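Local coordinates for protein TRAP dicarboxylate transporter-DctP subunit (Desulfovibrio salexigens, PDB 4N6D) that probably binds an organic solute in the periplasm, perhaps a dicarboxylate or related acid, and delivers it to a TRAP membrane transporter, at residues V158-L161 against D162-K165; V169-G173 against I174-I178; D296-A299 against I300-T304. All coordinates share one frame; numbering follows the deposited sequence.

Interaction 1 of 3, residues V158-L161 against D162-K165; sequences VRNL and DDLK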
ATOM      1  N   VAL A 158     -20.620   7.353   9.660  1.00 14.99           N
ATOM      2  CA  VAL A 158     -21.082   6.162   8.951  1.00 11.35           C
ATOM      3  C   VAL A 158     -21.008   5.010   9.950  1.00 10.87           C
ATOM      4  O   VAL A 158     -19.928   4.480  10.214  1.00 14.95           O
ATOM      5  CB  VAL A 158     -20.248   5.882   7.694  1.00 12.47           C
ATOM      6  CG1 VAL A 158     -20.633   4.567   7.086  1.00 14.15           C
ATOM      7  CG2 VAL A 158     -20.444   7.011   6.691  1.00 15.07           C
ATOM      8  N   ARG A 159     -22.149   4.641  10.519  1.00 13.78           N
ATOM      9  CA  ARG A 159     -22.178   3.585  11.528  1.00 13.51           C
ATOM     10  C   ARG A 159     -22.690   2.269  10.973  1.00 16.57           C
ATOM     11  O   ARG A 159     -22.497   1.212  11.583  1.00 15.16           O
ATOM     12  CB  ARG A 159     -23.033   4.025  12.706  1.00 13.34           C
ATOM     13  CG  ARG A 159     -22.586   5.355  13.280  1.00 16.13           C
ATOM     14  CD  ARG A 159     -23.252   5.639  14.594  1.00 17.47           C
ATOM     15  NE  ARG A 159     -22.832   6.952  15.084  1.00 18.69           N
ATOM     16  CZ  ARG A 159     -21.697   7.182  15.739  1.00 15.14           C
ATOM     17  NH1 ARG A 159     -21.418   8.412  16.136  1.00 15.09           N
ATOM     18  NH2 ARG A 159     -20.863   6.202  16.015  1.00 13.82           N
ATOM     19  N   ASN A 160     -23.318   2.324   9.805  1.00 16.72           N
ATOM     20  CA  ASN A 160     -23.816   1.116   9.157  1.00 13.90           C
ATOM     21  C   ASN A 160     -23.925   1.314   7.655  1.00 19.95           C
ATOM     22  O   ASN A 160     -23.634   2.393   7.122  1.00 15.37           O
ATOM     23  CB  ASN A 160     -25.179   0.740   9.734  1.00 16.67           C
ATOM     24  CG  ASN A 160     -26.185   1.867   9.615  1.00 25.98           C
ATOM     25  OD1 ASN A 160     -26.295   2.501   8.564  1.00 15.58           O
ATOM     26  ND2 ASN A 160     -26.908   2.139  10.698  1.00 26.75           N
ATOM     27  N   LEU A 161     -24.334   0.265   6.958  1.00 16.70           N
ATOM     28  CA  LEU A 161     -24.377   0.342   5.509  1.00 15.81           C
ATOM     29  C   LEU A 161     -25.440   1.281   4.986  1.00 17.66           C
ATOM     30  O   LEU A 161     -25.297   1.831   3.896  1.00 15.63           O
ATOM     31  CB  LEU A 161     -24.596  -1.046   4.923  1.00 24.12           C
ATOM     32  CG  LEU A 161     -23.346  -1.898   4.907  1.00 20.49           C
ATOM     33  CD1 LEU A 161     -23.726  -3.268   4.374  1.00 17.93           C
ATOM     34  CD2 LEU A 161     -22.240  -1.280   4.058  1.00 23.97           C
ATOM     35  N   ASP A 162     -26.518   1.458   5.740  1.00 17.82           N
ATOM     36  CA  ASP A 162     -27.562   2.366   5.308  1.00 13.77           C
ATOM     37  C   ASP A 162     -27.012   3.789   5.237  1.00 19.12           C
ATOM     38  O   ASP A 162     -27.402   4.561   4.371  1.00 15.58           O
ATOM     39  CB  ASP A 162     -28.777   2.281   6.227  1.00 20.65           C
ATOM     40  CG  ASP A 162     -29.955   3.104   5.729  1.00 28.71           C
ATOM     41  OD1 ASP A 162     -30.487   2.793   4.638  1.00 27.03           O
ATOM     42  OD2 ASP A 162     -30.359   4.048   6.442  1.00 30.98           O
ATOM     43  N   ASP A 163     -26.074   4.106   6.123  1.00 17.47           N
ATOM     44  CA  ASP A 163     -25.468   5.442   6.155  1.00 16.50           C
ATOM     45  C   ASP A 163     -24.639   5.746   4.895  1.00 16.88           C
ATOM     46  O   ASP A 163     -24.386   6.916   4.600  1.00 18.15           O
ATOM     47  CB  ASP A 163     -24.578   5.596   7.385  1.00 13.82           C
ATOM     48  CG  ASP A 163     -25.357   5.634   8.674  1.00 18.14           C
ATOM     49  OD1 ASP A 163     -26.528   6.079   8.672  1.00 19.49           O
ATOM     50  OD2 ASP A 163     -24.781   5.231   9.715  1.00 18.53           O
ATOM     51  N   LEU A 164     -24.229   4.712   4.162  1.00 14.72           N
ATOM     52  CA  LEU A 164     -23.460   4.893   2.925  1.00 14.49           C
ATOM     53  C   LEU A 164     -24.334   5.127   1.699  1.00 17.14           C
ATOM     54  O   LEU A 164     -23.833   5.566   0.667  1.00 19.73           O
ATOM     55  CB  LEU A 164     -22.557   3.689   2.640  1.00 20.99           C
ATOM     56  CG  LEU A 164     -21.254   3.622   3.423  1.00 21.66           C
ATOM     57  CD1 LEU A 164     -20.536   2.348   3.103  1.00 15.82           C
ATOM     58  CD2 LEU A 164     -20.356   4.826   3.130  1.00 19.09           C
ATOM     59  N   LYS A 165     -25.631   4.840   1.802  1.00 19.58           N
ATOM     60  CA  LYS A 165     -26.498   4.915   0.636  1.00 23.37           C
ATOM     61  C   LYS A 165     -26.530   6.322   0.100  1.00 21.51           C
ATOM     62  O   LYS A 165     -26.948   7.250   0.787  1.00 23.89           O
ATOM     63  CB  LYS A 165     -27.927   4.475   0.959  1.00 29.11           C
ATOM     64  CG  LYS A 165     -28.048   3.054   1.507  1.00 38.84           C
ATOM     65  CD  LYS A 165     -27.510   2.000   0.553  1.00 38.54           C
ATOM     66  CE  LYS A 165     -27.932   0.603   1.001  1.00 39.75           C
ATOM     67  NZ  LYS A 165     -27.225  -0.455   0.247  1.00 47.81           N
TER
HETATM   68  O   HOH W   1     -28.461   4.739  10.034  1.00 31.57           O

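Interaction 2 of 3, residues V169-G173 against I174-I178; sequences VRASG and ILSKI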
ATOM      1  N   VAL A 169     -18.496  10.274  -1.779  1.00 14.50           N
ATOM      2  CA  VAL A 169     -17.191  10.034  -1.154  1.00 13.84           C
ATOM      3  C   VAL A 169     -16.079  10.073  -2.201  1.00 18.14           C
ATOM      4  O   VAL A 169     -16.193   9.483  -3.266  1.00 15.08           O
ATOM      5  CB  VAL A 169     -17.136   8.651  -0.458  1.00 12.86           C
ATOM      6  CG1 VAL A 169     -15.773   8.405   0.169  1.00 13.77           C
ATOM      7  CG2 VAL A 169     -18.242   8.515   0.611  1.00 16.62           C
ATOM      8  N   ARG A 170     -15.020  10.804  -1.909  1.00 14.07           N
ATOM      9  CA  ARG A 170     -13.895  10.905  -2.809  1.00 16.56           C
ATOM     10  C   ARG A 170     -13.181   9.566  -2.880  1.00 14.74           C
ATOM     11  O   ARG A 170     -12.796   8.981  -1.856  1.00 16.43           O
ATOM     12  CB  ARG A 170     -12.949  11.978  -2.300  1.00 14.97           C
ATOM     13  CG  ARG A 170     -11.951  12.445  -3.309  1.00 24.49           C
ATOM     14  CD  ARG A 170     -10.624  11.781  -3.109  1.00 25.20           C
ATOM     15  NE  ARG A 170      -9.636  12.328  -4.041  1.00 27.66           N
ATOM     16  CZ  ARG A 170      -8.389  11.886  -4.146  1.00 30.16           C
ATOM     17  NH1 ARG A 170      -7.972  10.901  -3.365  1.00 30.54           N
ATOM     18  NH2 ARG A 170      -7.563  12.433  -5.029  1.00 34.97           N
ATOM     19  N   ALA A 171     -12.993   9.083  -4.098  1.00 13.51           N
ATOM     20  CA  ALA A 171     -12.361   7.804  -4.323  1.00 13.59           C
ATOM     21  C   ALA A 171     -11.973   7.649  -5.786  1.00 17.36           C
ATOM     22  O   ALA A 171     -12.451   8.375  -6.652  1.00 23.58           O
ATOM     23  CB  ALA A 171     -13.313   6.696  -3.942  1.00 12.25           C
ATOM     24  N   SER A 172     -11.129   6.661  -6.055  1.00 16.08           N
ATOM     25  CA  SER A 172     -10.765   6.330  -7.407  1.00 14.94           C
ATOM     26  C   SER A 172     -10.515   4.831  -7.472  1.00 13.18           C
ATOM     27  O   SER A 172     -10.553   4.148  -6.446  1.00 14.73           O
ATOM     28  CB  SER A 172      -9.486   7.060  -7.809  1.00 22.72           C
ATOM     29  OG  SER A 172      -8.377   6.524  -7.106  1.00 26.75           O
ATOM     30  N   GLY A 173     -10.245   4.325  -8.675  1.00 15.60           N
ATOM     31  CA  GLY A 173      -9.825   2.937  -8.816  1.00 12.53           C
ATOM     32  C   GLY A 173     -10.721   1.935  -8.102  1.00 14.81           C
ATOM     33  O   GLY A 173     -11.944   1.990  -8.205  1.00 11.81           O
ATOM     34  N   ILE A 174     -10.112   0.966  -7.427  1.00 11.87           N
ATOM     35  CA  ILE A 174     -10.902  -0.108  -6.824  1.00 12.59           C
ATOM     36  C   ILE A 174     -11.811   0.388  -5.714  1.00 12.92           C
ATOM     37  O   ILE A 174     -12.878  -0.188  -5.472  1.00 13.71           O
ATOM     38  CB  ILE A 174     -10.008  -1.252  -6.293  1.00 14.36           C
ATOM     39  CG1 ILE A 174     -10.856  -2.485  -5.997  1.00 19.78           C
ATOM     40  CG2 ILE A 174      -9.261  -0.851  -5.055  1.00 15.04           C
ATOM     41  CD1 ILE A 174     -10.023  -3.707  -5.856  1.00 13.76           C
ATOM     42  N   LEU A 175     -11.390   1.429  -5.011  1.00 12.33           N
ATOM     43  CA  LEU A 175     -12.216   1.961  -3.925  1.00 11.71           C
ATOM     44  C   LEU A 175     -13.519   2.557  -4.465  1.00 14.31           C
ATOM     45  O   LEU A 175     -14.560   2.468  -3.821  1.00 13.08           O
ATOM     46  CB  LEU A 175     -11.452   2.997  -3.119  1.00 10.23           C
ATOM     47  CG  LEU A 175     -10.236   2.456  -2.365  1.00 12.62           C
ATOM     48  CD1 LEU A 175      -9.603   3.588  -1.584  1.00 15.73           C
ATOM     49  CD2 LEU A 175     -10.604   1.306  -1.448  1.00 16.51           C
ATOM     50  N   SER A 176     -13.473   3.173  -5.645  0.54 13.65           N
ATOM     51  CA  SER A 176     -14.704   3.652  -6.263  0.54 14.20           C
ATOM     52  C   SER A 176     -15.619   2.473  -6.570  0.54 13.99           C
ATOM     53  O   SER A 176     -16.823   2.535  -6.348  0.54 12.02           O
ATOM     54  CB  SER A 176     -14.423   4.433  -7.545  0.54 14.20           C
ATOM     55  OG  SER A 176     -13.836   5.674  -7.230  0.54 14.63           O
ATOM     56  N   LYS A 177     -15.041   1.396  -7.094  1.00 13.92           N
ATOM     57  CA  LYS A 177     -15.839   0.232  -7.452  1.00 13.54           C
ATOM     58  C   LYS A 177     -16.527  -0.302  -6.205  1.00 11.07           C
ATOM     59  O   LYS A 177     -17.725  -0.643  -6.237  1.00 12.55           O
ATOM     60  CB  LYS A 177     -14.978  -0.842  -8.127  1.00 11.74           C
ATOM     61  CG  LYS A 177     -14.547  -0.492  -9.540  1.00 16.89           C
ATOM     62  CD  LYS A 177     -13.592  -1.544 -10.110  1.00 22.24           C
ATOM     63  CE  LYS A 177     -13.610  -1.548 -11.617  1.00 31.15           C
ATOM     64  NZ  LYS A 177     -14.915  -2.019 -12.157  1.00 38.82           N
ATOM     65  N   ILE A 178     -15.773  -0.373  -5.110  1.00 10.53           N
ATOM     66  CA  ILE A 178     -16.326  -0.827  -3.837  1.00 11.16           C
ATOM     67  C   ILE A 178     -17.461   0.078  -3.372  1.00 14.05           C
ATOM     68  O   ILE A 178     -18.546  -0.390  -3.012  1.00 13.11           O
ATOM     69  CB  ILE A 178     -15.225  -0.952  -2.798  1.00 11.96           C
ATOM     70  CG1 ILE A 178     -14.300  -2.106  -3.192  1.00 12.63           C
ATOM     71  CG2 ILE A 178     -15.819  -1.161  -1.420  1.00 13.08           C
ATOM     72  CD1 ILE A 178     -13.026  -2.171  -2.397  1.00 13.80           C
TER

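Interaction 3 of 3, residues D296-A299 against I300-T304; sequences DMQA and IKDKT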
ATOM      1  N   ASP A 296     -22.719  -6.241   8.844  1.00 14.54           N
ATOM      2  CA  ASP A 296     -22.431  -5.283   7.785  1.00 12.18           C
ATOM      3  C   ASP A 296     -21.097  -5.621   7.114  1.00 11.77           C
ATOM      4  O   ASP A 296     -20.959  -5.513   5.882  1.00 11.51           O
ATOM      5  CB  ASP A 296     -22.400  -3.852   8.341  1.00 12.02           C
ATOM      6  CG  ASP A 296     -23.783  -3.226   8.482  1.00 16.28           C
ATOM      7  OD1 ASP A 296     -24.787  -3.876   8.125  1.00 19.13           O
ATOM      8  OD2 ASP A 296     -23.869  -2.061   8.937  1.00 17.33           O
ATOM      9  N   MET A 297     -20.104  -6.033   7.907  1.00 14.53           N
ATOM     10  CA  MET A 297     -18.806  -6.385   7.321  1.00 12.66           C
ATOM     11  C   MET A 297     -18.941  -7.590   6.384  1.00 11.51           C
ATOM     12  O   MET A 297     -18.290  -7.657   5.346  1.00 11.77           O
ATOM     13  CB  MET A 297     -17.764  -6.645   8.412  1.00 15.54           C
ATOM     14  CG  MET A 297     -17.391  -5.406   9.243  1.00 14.58           C
ATOM     15  SD  MET A 297     -16.514  -4.172   8.256  1.00 16.69           S
ATOM     16  CE  MET A 297     -14.860  -4.865   8.264  1.00 16.31           C
ATOM     17  N   GLN A 298     -19.790  -8.548   6.738  1.00 13.79           N
ATOM     18  CA  GLN A 298     -20.003  -9.699   5.859  1.00 12.46           C
ATOM     19  C   GLN A 298     -20.747  -9.289   4.595  1.00 13.55           C
ATOM     20  O   GLN A 298     -20.475  -9.804   3.528  1.00 14.34           O
ATOM     21  CB  GLN A 298     -20.777 -10.789   6.581  1.00 17.08           C
ATOM     22  CG  GLN A 298     -20.950 -12.072   5.763  1.00 16.47           C
ATOM     23  CD  GLN A 298     -19.627 -12.682   5.335  1.00 18.70           C
ATOM     24  OE1 GLN A 298     -18.718 -12.844   6.143  1.00 23.44           O
ATOM     25  NE2 GLN A 298     -19.499 -12.975   4.052  1.00 19.94           N
ATOM     26  N   ALA A 299     -21.694  -8.365   4.711  1.00 14.03           N
ATOM     27  CA  ALA A 299     -22.386  -7.868   3.526  1.00 13.24           C
ATOM     28  C   ALA A 299     -21.400  -7.194   2.582  1.00 11.49           C
ATOM     29  O   ALA A 299     -21.472  -7.378   1.363  1.00 13.26           O
ATOM     30  CB  ALA A 299     -23.515  -6.922   3.900  1.00 13.79           C
ATOM     31  N   ILE A 300     -20.473  -6.421   3.134  1.00 12.84           N
ATOM     32  CA  ILE A 300     -19.448  -5.789   2.311  1.00 14.93           C
ATOM     33  C   ILE A 300     -18.639  -6.837   1.566  1.00 12.83           C
ATOM     34  O   ILE A 300     -18.384  -6.680   0.381  1.00 13.78           O
ATOM     35  CB  ILE A 300     -18.513  -4.896   3.133  1.00 16.29           C
ATOM     36  CG1 ILE A 300     -19.291  -3.685   3.638  1.00 12.35           C
ATOM     37  CG2 ILE A 300     -17.312  -4.449   2.277  1.00 17.57           C
ATOM     38  CD1 ILE A 300     -18.544  -2.870   4.675  1.00 14.00           C
ATOM     39  N   LYS A 301     -18.256  -7.920   2.242  1.00 12.46           N
ATOM     40  CA  LYS A 301     -17.526  -9.006   1.579  1.00 15.17           C
ATOM     41  C   LYS A 301     -18.324  -9.608   0.427  1.00 12.49           C
ATOM     42  O   LYS A 301     -17.808  -9.831  -0.675  1.00 15.48           O
ATOM     43  CB  LYS A 301     -17.217 -10.139   2.547  1.00 22.04           C
ATOM     44  CG  LYS A 301     -16.102  -9.898   3.537  1.00 29.94           C
ATOM     45  CD  LYS A 301     -15.606 -11.231   4.130  1.00 30.70           C
ATOM     46  CE  LYS A 301     -15.163 -12.216   3.024  1.00 38.44           C
ATOM     47  NZ  LYS A 301     -14.583 -13.519   3.502  1.00 42.86           N
ATOM     48  N   ASP A 302     -19.592  -9.893   0.690  1.00 12.89           N
ATOM     49  CA  ASP A 302     -20.445 -10.528  -0.291  1.00 13.67           C
ATOM     50  C   ASP A 302     -20.594  -9.632  -1.510  1.00 15.89           C
ATOM     51  O   ASP A 302     -20.612 -10.111  -2.635  1.00 17.89           O
ATOM     52  CB  ASP A 302     -21.829 -10.821   0.299  1.00 14.67           C
ATOM     53  CG  ASP A 302     -21.788 -11.836   1.420  1.00 19.27           C
ATOM     54  OD1 ASP A 302     -20.743 -12.499   1.609  1.00 19.92           O
ATOM     55  OD2 ASP A 302     -22.818 -11.970   2.125  1.00 21.72           O
ATOM     56  N   LYS A 303     -20.699  -8.327  -1.272  1.00 13.27           N
ATOM     57  CA  LYS A 303     -20.944  -7.382  -2.356  1.00 13.87           C
ATOM     58  C   LYS A 303     -19.698  -7.123  -3.165  1.00 15.02           C
ATOM     59  O   LYS A 303     -19.787  -6.647  -4.297  1.00 16.82           O
ATOM     60  CB  LYS A 303     -21.511  -6.066  -1.805  1.00 11.96           C
ATOM     61  CG  LYS A 303     -22.974  -6.208  -1.338  1.00 13.72           C
ATOM     62  CD  LYS A 303     -23.393  -5.035  -0.452  1.00 17.53           C
ATOM     63  CE  LYS A 303     -24.837  -5.125   0.034  1.00 19.22           C
ATOM     64  NZ  LYS A 303     -25.858  -4.835  -1.031  1.00 21.37           N
ATOM     65  N   THR A 304     -18.534  -7.427  -2.593  1.00 13.05           N
ATOM     66  CA  THR A 304     -17.275  -7.104  -3.266  1.00 14.67           C
ATOM     67  C   THR A 304     -16.601  -8.378  -3.807  1.00 17.16           C
ATOM     68  O   THR A 304     -15.550  -8.319  -4.422  1.00 14.15           O
ATOM     69  CB  THR A 304     -16.298  -6.262  -2.384  1.00 26.13           C
ATOM     70  OG1 THR A 304     -15.935  -6.963  -1.198  1.00 22.87           O
ATOM     71  CG2 THR A 304     -16.913  -4.929  -2.005  1.00 26.05           C
TER

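Interaction 1 of 3, residues V158-L161 against D162-K165
Asp163 folds its carboxylate back over the turn that precedes it and meets the backbone of Arg159 and Asn160. With CG placed beside its own backbone N (chi1 -69°), OD2 accepts Arg159 N at 2.8 Å through its anti lone pair, while Asn160 N comes from above the carboxylate plane at 3.3 Å. In return, Asn160 OD1 takes Asp163 N at 2.9 Å, the donor lying almost on the line of the C=O bond. The two side chains cross at about a right angle, yet amide and carboxylate planes differ by only 27°, and a water that accepts from Asn160 ND2 also lies within bonding distance of Asp163 OD1. This reciprocal pairing of Asn160 and Asp163 has the bonds of a capping box, here at a short turn with helical backbone angles (162-164) rather than a full helix. The backbone bond from Leu164 N to Leu161 O, 3.1 Å, tightens the same turn. The apolar side is made by Leu164, whose CG rests on Val158 CG1 at 3.8 Å, again roughly perpendicular, and whose CD1 approaches Leu161 CD2. Arg159 sends its guanidinium away to a salt bridge with Glu288. The chemistry implies a turn held by reciprocal side-chain-to-backbone bonds: two N-H groups grip one carboxylate oxygen, probably helping it stay ionised, while Val158 and Leu164 form a buried apolar side.

Interaction 2 of 3, residues V169-G173 against I174-I178
Ser172 and Ser176 meet where the strand ending at Arg170 passes through a short turn into helix 173-181, and backbone bonds come first among their interactions. Ser176 N donates to Ser172 O at 3.2 Å. Gly173 O is shared by two weak bonds, from Lys177 N at 3.3 Å and from Ser176 N. After the extended Ala171 and Ser172, Gly173 with its phi of 50° turns the chain into the helix.

Packing of side chains against polar atoms follows. In the conformer described, Ser176 OG stands beside its own backbone N (chi1 -71°), which directs it back against the Ala171-Ser172 peptide, 3.1 Å from Ala171 C. The approach is one of close packing, for neither Ala171 O nor Ser172 N has a suitable angle for a hydrogen bond to the hydroxyl. Ala171 O is instead bonded to Ser188 OG. Carbon also meets oxygen where the methyl of Ala171, pointing toward the helix, lies 3.5 Å from Ser176 OG, where Leu175 CB rests on Ser172 O at 3.6 Å, and where Lys177 passes its CG over Gly173 O.

One apolar pair completes the contact, Ala171 CB with Leu175 CB at 4.2 Å.

This is the strand-to-helix junction of a beta-alpha-beta unit completed by strand 185-187. Its chemistry implies a first helical turn held by one sound bond, to Ser172 O, with two weak ones to Gly173 O; the small side chains of Ala171 and Ser176 are consistent with the close approach of the strand end and the helix start.

Interaction 3 of 3, residues D296-A299 against I300-T304
Ile300 sits against the preceding turn of helix 294-317 and forms the tighter part of this contact. Its CG1 stands beside the backbone N (chi1 -68°), a torsion that lays the branch alongside Asp296 O, only 3.3 Å away. The same carbonyl accepts Ile300 N at 2.9 Å, so one oxygen is covered by both the peptide and the side chain of a single residue. Met297 SD comes within 4.3 Å of Ile300 CD1, a modest apolar touch. Leu161 packs on both Ile300 and Ala299, placing this face of the helix against the 158-165 loop. Successive bonds from Lys301, Asp302 and Lys303 to the carbonyls of Met297, Gln298 and Ala299 continue the regular alpha-helical pattern. Lys303 also runs its CG and CD along Ala299 O, with CG at 3.3 Å, and touches Ser181 and Leu182. Toward the end of the segment, the buried Thr304 turns its hydroxyl back, and OG1 donates to Ile300 O at 2.9 Å.

The solvent side is exposed and polar, with one short bond and otherwise sparse contacts. Gln298 leaves the helix with CG anti to its backbone N (chi1 -176°) and then bends at chi2, bringing NE2 round to Asp302 OD1 at 2.8 Å. The carboxylate oxygen lies near the amide plane, whereas the amide nitrogen meets it from above the carboxylate plane; the two groups are turned 50° apart. Lys301 diverges, leaving its aliphatic CD 4.0 Å from Gln298 OE1.

The chemistry implies a two-faced helix: main-chain bonds carry its regularity, and the exposed Gln298-Asp302 bond spans one turn with a neutral donor and a probably ionised acceptor.

In the fold
Interactions 1, 2 and 3 follow one another along the chain, all within the family 7 solute-binding region and on the same side of the chain's centre. The loop of interaction 1 leads through strand 168-170 into the strand-helix junction of interaction 2, their centres about 16 Å apart. The centre of interaction 3 lies about 13 Å from that of interaction 1, where Leu161 N probably bonds to Asp296 OD2 at 3.1 Å, and about 16 Å from that of interaction 2, where Ile178 meets Thr304. Helix 294-317, returning late in the chain, thus packs on both the 158-165 loop and helix 173-181 of the beta-alpha-beta unit, and three sequence-local motifs share one side of the solute-binding protein.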